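Local coordinates for protein post-proline cleaving enzyme (Rickettsia typhi, PDB 4HVT) that probably cleaves short peptides on the carboxyl side of proline, as a serine-type oligopeptidase of the prolyl oligopeptidase family, at residues F234-K247 with I258-Y272. Residues are numbered along the deposited sequence; the frame is centred on the assembly and turned at random.
Sequences FEVPKEYIYVSAGK and IFISANKDFYNYDNY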
loop_
_atom_site.group_PDB
_atom_site.type_symbol
_atom_site.label_atom_id
_atom_site.label_comp_id
_atom_site.label_asym_id
_atom_site.label_seq_id
_atom_site.Cartn_x
_atom_site.Cartn_y
_atom_site.Cartn_z
ATOM N N PHE A 234 -8.770 -12.186 -23.437
ATOM C CA PHE A 234 -7.326 -12.088 -23.311
ATOM C C PHE A 234 -6.887 -13.065 -22.240
ATOM O O PHE A 234 -7.617 -13.255 -21.285
ATOM C CB PHE A 234 -6.860 -10.664 -22.977
ATOM C CG PHE A 234 -5.399 -10.472 -23.235
ATOM C CD1 PHE A 234 -4.897 -10.565 -24.540
ATOM C CD2 PHE A 234 -4.498 -10.354 -22.172
ATOM C CE1 PHE A 234 -3.506 -10.474 -24.797
ATOM C CE2 PHE A 234 -3.148 -10.256 -22.402
ATOM C CZ PHE A 234 -2.637 -10.311 -23.705
ATOM N N GLU A 235 -5.729 -13.708 -22.463
ATOM C CA GLU A 235 -5.139 -14.600 -21.467
ATOM C C GLU A 235 -3.641 -14.439 -21.466
ATOM O O GLU A 235 -3.023 -14.266 -22.536
ATOM C CB GLU A 235 -5.518 -16.058 -21.711
ATOM C CG GLU A 235 -4.978 -17.010 -20.668
ATOM C CD GLU A 235 -5.195 -18.485 -21.044
ATOM O OE1 GLU A 235 -6.299 -18.827 -21.495
ATOM O OE2 GLU A 235 -4.255 -19.284 -20.876
ATOM N N VAL A 236 -3.029 -14.391 -20.284
ATOM C CA VAL A 236 -1.561 -14.373 -20.232
ATOM C C VAL A 236 -0.984 -15.747 -19.872
ATOM O O VAL A 236 -1.636 -16.581 -19.216
ATOM C CB VAL A 236 -1.028 -13.323 -19.211
ATOM C CG1 VAL A 236 -1.408 -11.900 -19.596
ATOM C CG2 VAL A 236 -1.492 -13.645 -17.818
ATOM N N PRO A 237 0.296 -15.989 -20.253
ATOM C CA PRO A 237 0.941 -17.221 -19.807
ATOM C C PRO A 237 1.018 -17.355 -18.285
ATOM O O PRO A 237 1.051 -16.364 -17.543
ATOM C CB PRO A 237 2.374 -17.101 -20.402
ATOM C CG PRO A 237 2.241 -16.158 -21.552
ATOM C CD PRO A 237 1.206 -15.164 -21.047
ATOM N N LYS A 238 1.115 -18.607 -17.827
ATOM C CA LYS A 238 1.241 -18.924 -16.430
ATOM C C LYS A 238 2.418 -18.238 -15.762
ATOM O O LYS A 238 2.367 -17.948 -14.562
ATOM C CB LYS A 238 1.443 -20.477 -16.255
ATOM C CG LYS A 238 0.390 -21.035 -15.342
ATOM C CD LYS A 238 -0.951 -20.969 -16.078
ATOM C CE LYS A 238 -1.759 -22.240 -15.918
ATOM N NZ LYS A 238 -2.763 -22.096 -14.824
ATOM N N GLU A 239 3.491 -17.990 -16.518
ATOM C CA GLU A 239 4.721 -17.445 -15.947
ATOM C C GLU A 239 4.586 -15.939 -15.751
ATOM O O GLU A 239 5.376 -15.369 -15.050
ATOM C CB GLU A 239 5.933 -17.715 -16.877
ATOM C CG GLU A 239 6.265 -19.210 -17.090
ATOM C CD GLU A 239 5.343 -19.997 -18.038
ATOM O OE1 GLU A 239 4.498 -19.425 -18.812
ATOM O OE2 GLU A 239 5.475 -21.254 -17.938
ATOM N N TYR A 240 3.597 -15.302 -16.396
ATOM C CA TYR A 240 3.348 -13.861 -16.123
ATOM C C TYR A 240 2.776 -13.703 -14.704
ATOM O O TYR A 240 2.353 -14.664 -14.089
ATOM C CB TYR A 240 2.391 -13.232 -17.147
ATOM C CG TYR A 240 2.959 -12.868 -18.482
ATOM C CD1 TYR A 240 3.968 -13.597 -19.069
ATOM C CD2 TYR A 240 2.504 -11.743 -19.155
ATOM C CE1 TYR A 240 4.461 -13.286 -20.314
ATOM C CE2 TYR A 240 3.033 -11.385 -20.362
ATOM C CZ TYR A 240 4.016 -12.169 -20.954
ATOM O OH TYR A 240 4.518 -11.800 -22.188
ATOM N N ILE A 241 2.796 -12.487 -14.177
ATOM C CA ILE A 241 2.313 -12.249 -12.808
ATOM C C ILE A 241 0.799 -12.070 -12.811
ATOM O O ILE A 241 0.079 -12.777 -12.073
ATOM C CB ILE A 241 2.981 -11.029 -12.167
ATOM C CG1 ILE A 241 4.521 -11.115 -12.331
ATOM C CG2 ILE A 241 2.623 -10.936 -10.688
ATOM C CD1 ILE A 241 5.155 -12.458 -11.976
ATOM N N TYR A 242 0.313 -11.079 -13.590
ATOM C CA TYR A 242 -1.132 -10.806 -13.582
ATOM C C TYR A 242 -1.512 -10.080 -14.872
ATOM O O TYR A 242 -0.625 -9.648 -15.611
ATOM C CB TYR A 242 -1.601 -10.012 -12.360
ATOM C CG TYR A 242 -1.048 -8.632 -12.318
ATOM C CD1 TYR A 242 -1.591 -7.615 -13.117
ATOM C CD2 TYR A 242 0.051 -8.325 -11.519
ATOM C CE1 TYR A 242 -1.064 -6.334 -13.138
ATOM C CE2 TYR A 242 0.606 -7.024 -11.549
ATOM C CZ TYR A 242 0.026 -6.045 -12.335
ATOM O OH TYR A 242 0.596 -4.783 -12.445
ATOM N N VAL A 243 -2.831 -9.998 -15.115
ATOM C CA VAL A 243 -3.372 -9.141 -16.164
ATOM C C VAL A 243 -4.478 -8.262 -15.599
ATOM O O VAL A 243 -5.260 -8.705 -14.755
ATOM C CB VAL A 243 -3.877 -9.941 -17.368
ATOM C CG1 VAL A 243 -5.115 -10.773 -17.075
ATOM C CG2 VAL A 243 -4.204 -8.997 -18.504
ATOM N N SER A 244 -4.515 -7.023 -16.032
ATOM C CA SER A 244 -5.525 -6.065 -15.534
ATOM C C SER A 244 -6.117 -5.297 -16.711
ATOM O O SER A 244 -5.515 -5.228 -17.750
ATOM C CB SER A 244 -4.937 -5.091 -14.518
ATOM O OG SER A 244 -4.017 -4.180 -15.106
ATOM N N ALA A 245 -7.299 -4.730 -16.489
ATOM C CA ALA A 245 -7.967 -3.835 -17.439
ATOM C C ALA A 245 -8.362 -2.608 -16.667
ATOM O O ALA A 245 -8.629 -2.657 -15.475
ATOM C CB ALA A 245 -9.192 -4.479 -18.046
ATOM N N GLY A 246 -8.320 -1.472 -17.332
ATOM C CA GLY A 246 -8.767 -0.212 -16.769
ATOM C C GLY A 246 -9.004 0.762 -17.898
ATOM O O GLY A 246 -8.746 0.458 -19.033
ATOM N N LYS A 247 -9.516 1.952 -17.614
ATOM C CA LYS A 247 -9.666 2.963 -18.684
ATOM C C LYS A 247 -8.346 3.622 -19.049
ATOM O O LYS A 247 -7.502 3.916 -18.148
ATOM C CB LYS A 247 -10.620 4.034 -18.250
ATOM C CG LYS A 247 -12.066 3.610 -18.086
ATOM C CD LYS A 247 -12.737 3.499 -19.470
ATOM C CE LYS A 247 -14.030 2.680 -19.501
ATOM N NZ LYS A 247 -14.969 3.157 -18.431
ATOM N N ILE A 258 -9.816 0.924 -23.561
ATOM C CA ILE A 258 -9.417 0.177 -22.408
ATOM C C ILE A 258 -7.929 -0.138 -22.461
ATOM O O ILE A 258 -7.415 -0.602 -23.505
ATOM C CB ILE A 258 -10.261 -1.150 -22.312
ATOM C CG1 ILE A 258 -11.785 -0.863 -22.242
ATOM C CG2 ILE A 258 -9.760 -2.050 -21.179
ATOM C CD1 ILE A 258 -12.273 -0.190 -20.996
ATOM N N PHE A 259 -7.238 0.115 -21.335
ATOM C CA PHE A 259 -5.836 -0.197 -21.181
ATOM C C PHE A 259 -5.749 -1.579 -20.590
ATOM O O PHE A 259 -6.195 -1.813 -19.480
ATOM C CB PHE A 259 -5.216 0.865 -20.262
ATOM C CG PHE A 259 -3.726 0.666 -19.954
ATOM C CD1 PHE A 259 -2.758 0.845 -20.936
ATOM C CD2 PHE A 259 -3.321 0.394 -18.698
ATOM C CE1 PHE A 259 -1.415 0.712 -20.670
ATOM C CE2 PHE A 259 -1.955 0.290 -18.414
ATOM C CZ PHE A 259 -1.008 0.428 -19.385
ATOM N N ILE A 260 -5.121 -2.477 -21.331
ATOM C CA ILE A 260 -4.886 -3.865 -20.857
ATOM C C ILE A 260 -3.434 -3.961 -20.518
ATOM O O ILE A 260 -2.599 -3.629 -21.350
ATOM C CB ILE A 260 -5.230 -4.860 -21.933
ATOM C CG1 ILE A 260 -6.778 -4.838 -22.133
ATOM C CG2 ILE A 260 -4.754 -6.238 -21.550
ATOM C CD1 ILE A 260 -7.213 -5.791 -23.209
ATOM N N SER A 261 -3.136 -4.380 -19.283
ATOM C CA SER A 261 -1.785 -4.413 -18.792
ATOM C C SER A 261 -1.446 -5.823 -18.262
ATOM O O SER A 261 -2.038 -6.289 -17.310
ATOM C CB SER A 261 -1.603 -3.323 -17.740
ATOM O OG SER A 261 -0.273 -3.259 -17.232
ATOM N N ALA A 262 -0.490 -6.444 -18.942
ATOM C CA ALA A 262 0.014 -7.781 -18.606
ATOM C C ALA A 262 1.395 -7.622 -17.974
ATOM O O ALA A 262 2.357 -7.297 -18.626
ATOM C CB ALA A 262 0.100 -8.662 -19.830
ATOM N N ASN A 263 1.449 -7.887 -16.700
ATOM C CA ASN A 263 2.667 -7.708 -15.938
ATOM C C ASN A 263 3.440 -9.054 -16.039
ATOM O O ASN A 263 2.944 -10.094 -15.586
ATOM C CB ASN A 263 2.326 -7.339 -14.512
ATOM C CG ASN A 263 3.574 -6.999 -13.712
ATOM O OD1 ASN A 263 4.571 -7.691 -13.858
ATOM N ND2 ASN A 263 3.547 -5.956 -12.920
ATOM N N LYS A 264 4.582 -9.000 -16.718
ATOM C CA LYS A 264 5.363 -10.210 -17.023
ATOM C C LYS A 264 6.173 -10.688 -15.810
ATOM O O LYS A 264 6.169 -11.883 -15.468
ATOM C CB LYS A 264 6.313 -9.927 -18.174
ATOM C CG LYS A 264 5.675 -9.307 -19.419
ATOM C CD LYS A 264 6.791 -8.908 -20.413
ATOM C CE LYS A 264 7.414 -10.149 -21.043
ATOM N NZ LYS A 264 8.697 -9.839 -21.753
ATOM N N ASP A 265 6.923 -9.793 -15.213
ATOM C CA ASP A 265 7.892 -10.166 -14.143
ATOM C C ASP A 265 8.004 -9.165 -12.994
ATOM O O ASP A 265 9.040 -9.088 -12.297
ATOM C CB ASP A 265 9.251 -10.396 -14.799
ATOM C CG ASP A 265 9.907 -9.100 -15.279
ATOM O OD1 ASP A 265 9.317 -8.034 -15.136
ATOM O OD2 ASP A 265 11.064 -9.171 -15.770
ATOM N N PHE A 266 6.885 -8.482 -12.742
ATOM C CA PHE A 266 6.719 -7.464 -11.723
ATOM C C PHE A 266 7.051 -6.052 -12.259
ATOM O O PHE A 266 6.285 -5.113 -11.996
ATOM C CB PHE A 266 7.460 -7.753 -10.424
ATOM C CG PHE A 266 6.825 -7.077 -9.249
ATOM C CD1 PHE A 266 5.769 -7.678 -8.604
ATOM C CD2 PHE A 266 7.260 -5.827 -8.854
ATOM C CE1 PHE A 266 5.145 -7.017 -7.540
ATOM C CE2 PHE A 266 6.632 -5.156 -7.789
ATOM C CZ PHE A 266 5.617 -5.788 -7.127
ATOM N N TYR A 267 8.167 -5.911 -12.989
ATOM C CA TYR A 267 8.657 -4.597 -13.485
ATOM C C TYR A 267 8.491 -4.380 -14.966
ATOM O O TYR A 267 8.418 -3.227 -15.420
ATOM C CB TYR A 267 10.138 -4.384 -13.100
ATOM C CG TYR A 267 10.299 -4.303 -11.596
ATOM C CD1 TYR A 267 9.875 -3.204 -10.878
ATOM C CD2 TYR A 267 10.807 -5.404 -10.887
ATOM C CE1 TYR A 267 9.965 -3.171 -9.487
ATOM C CE2 TYR A 267 10.896 -5.379 -9.498
ATOM C CZ TYR A 267 10.474 -4.251 -8.806
ATOM O OH TYR A 267 10.554 -4.251 -7.403
ATOM N N ASN A 268 8.354 -5.452 -15.753
ATOM C CA ASN A 268 8.158 -5.346 -17.201
ATOM C C ASN A 268 6.788 -5.835 -17.641
ATOM O O ASN A 268 6.235 -6.725 -17.025
ATOM C CB ASN A 268 9.235 -6.159 -17.953
ATOM C CG ASN A 268 10.629 -5.594 -17.725
ATOM O OD1 ASN A 268 11.012 -4.570 -18.312
ATOM N ND2 ASN A 268 11.383 -6.256 -16.892
ATOM N N TYR A 269 6.250 -5.207 -18.690
ATOM C CA TYR A 269 4.915 -5.393 -19.077
ATOM C C TYR A 269 4.777 -5.548 -20.581
ATOM O O TYR A 269 5.616 -5.022 -21.339
ATOM C CB TYR A 269 4.116 -4.132 -18.702
ATOM C CG TYR A 269 4.006 -3.796 -17.258
ATOM C CD1 TYR A 269 5.081 -3.189 -16.575
ATOM C CD2 TYR A 269 2.814 -3.994 -16.582
ATOM C CE1 TYR A 269 4.930 -2.821 -15.241
ATOM C CE2 TYR A 269 2.676 -3.648 -15.263
ATOM C CZ TYR A 269 3.734 -3.045 -14.608
ATOM O OH TYR A 269 3.586 -2.692 -13.278
ATOM N N ASP A 270 3.682 -6.217 -20.999
ATOM C CA ASP A 270 3.085 -6.088 -22.315
ATOM C C ASP A 270 1.782 -5.335 -22.126
ATOM O O ASP A 270 0.928 -5.796 -21.419
ATOM C CB ASP A 270 2.699 -7.430 -22.931
ATOM C CG ASP A 270 3.865 -8.308 -23.211
ATOM O OD1 ASP A 270 4.975 -7.783 -23.501
ATOM O OD2 ASP A 270 3.619 -9.524 -23.215
ATOM N N ASN A 271 1.633 -4.192 -22.777
ATOM C CA ASN A 271 0.436 -3.368 -22.611
ATOM C C ASN A 271 -0.259 -3.186 -23.973
ATOM O O ASN A 271 0.395 -3.204 -25.049
ATOM C CB ASN A 271 0.777 -1.980 -22.065
ATOM C CG ASN A 271 1.344 -2.005 -20.687
ATOM O OD1 ASN A 271 0.822 -2.652 -19.843
ATOM N ND2 ASN A 271 2.391 -1.265 -20.464
ATOM N N TYR A 272 -1.566 -3.025 -23.940
ATOM C CA TYR A 272 -2.372 -2.930 -25.135
ATOM C C TYR A 272 -3.509 -1.899 -24.982
ATOM O O TYR A 272 -3.962 -1.611 -23.904
ATOM C CB TYR A 272 -3.080 -4.256 -25.467
ATOM C CG TYR A 272 -2.151 -5.451 -25.516
ATOM C CD1 TYR A 272 -1.677 -6.046 -24.364
ATOM C CD2 TYR A 272 -1.815 -5.984 -26.736
ATOM C CE1 TYR A 272 -0.835 -7.144 -24.445
ATOM C CE2 TYR A 272 -0.964 -7.069 -26.809
ATOM C CZ TYR A 272 -0.489 -7.609 -25.635
ATOM O OH TYR A 272 0.368 -8.728 -25.712
HETATM O O HOH W 1 7.985 -13.803 -14.814
HETATM O O HOH W 2 -5.092 -2.132 -16.792
#
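Backbone bonds at Ser-244 with Ser-261 and Gly-246 with Phe-259 zip strands 242-247 and 258-263 into an antiparallel pair, the first two strands of a four-stranded blade in the beta-propeller. A classic beta bulge closes the ladder at its loop end, where Ile-241 and Tyr-242 both face Asn-263: Asn-263 O accepts from Ile-241 N at 2.8 Å and, weakly, from Tyr-242 N at 3.4 Å.

Polar side chains secure this end. Tyr-240 OH donates to Asp-270 OD2 (2.7 Å), meeting the carboxylate on its syn side but 31° out of its plane. Asn-263 OD1 accepts Phe-266 N in an Asx motif, while ND2 reaches Phe-266 O and, weakly, Tyr-242 OH at 3.2 Å.

CH-pi contacts lie beside these bonds. With the Tyr-242 ring swung between its backbone N and carbonyl carbon (chi1 65°), Asn-263 CB lies over one ring face, 3.6 Å from the ring centroid. On the Ala-262 side, away from Tyr-242, the Tyr-240 ring is sandwiched between Lys-264 CG, another CH-pi contact, and Pro-237 CD.

There too Ala-262 CB meets Val-236 CG1 at 3.6 Å, and the Phe-234 ring, from the preceding blade, reaches Tyr-272. Apolar contact thus joins neighbouring blades, while the amide of Asn-263, gripped at both ends, fixes the turn beside the bulge.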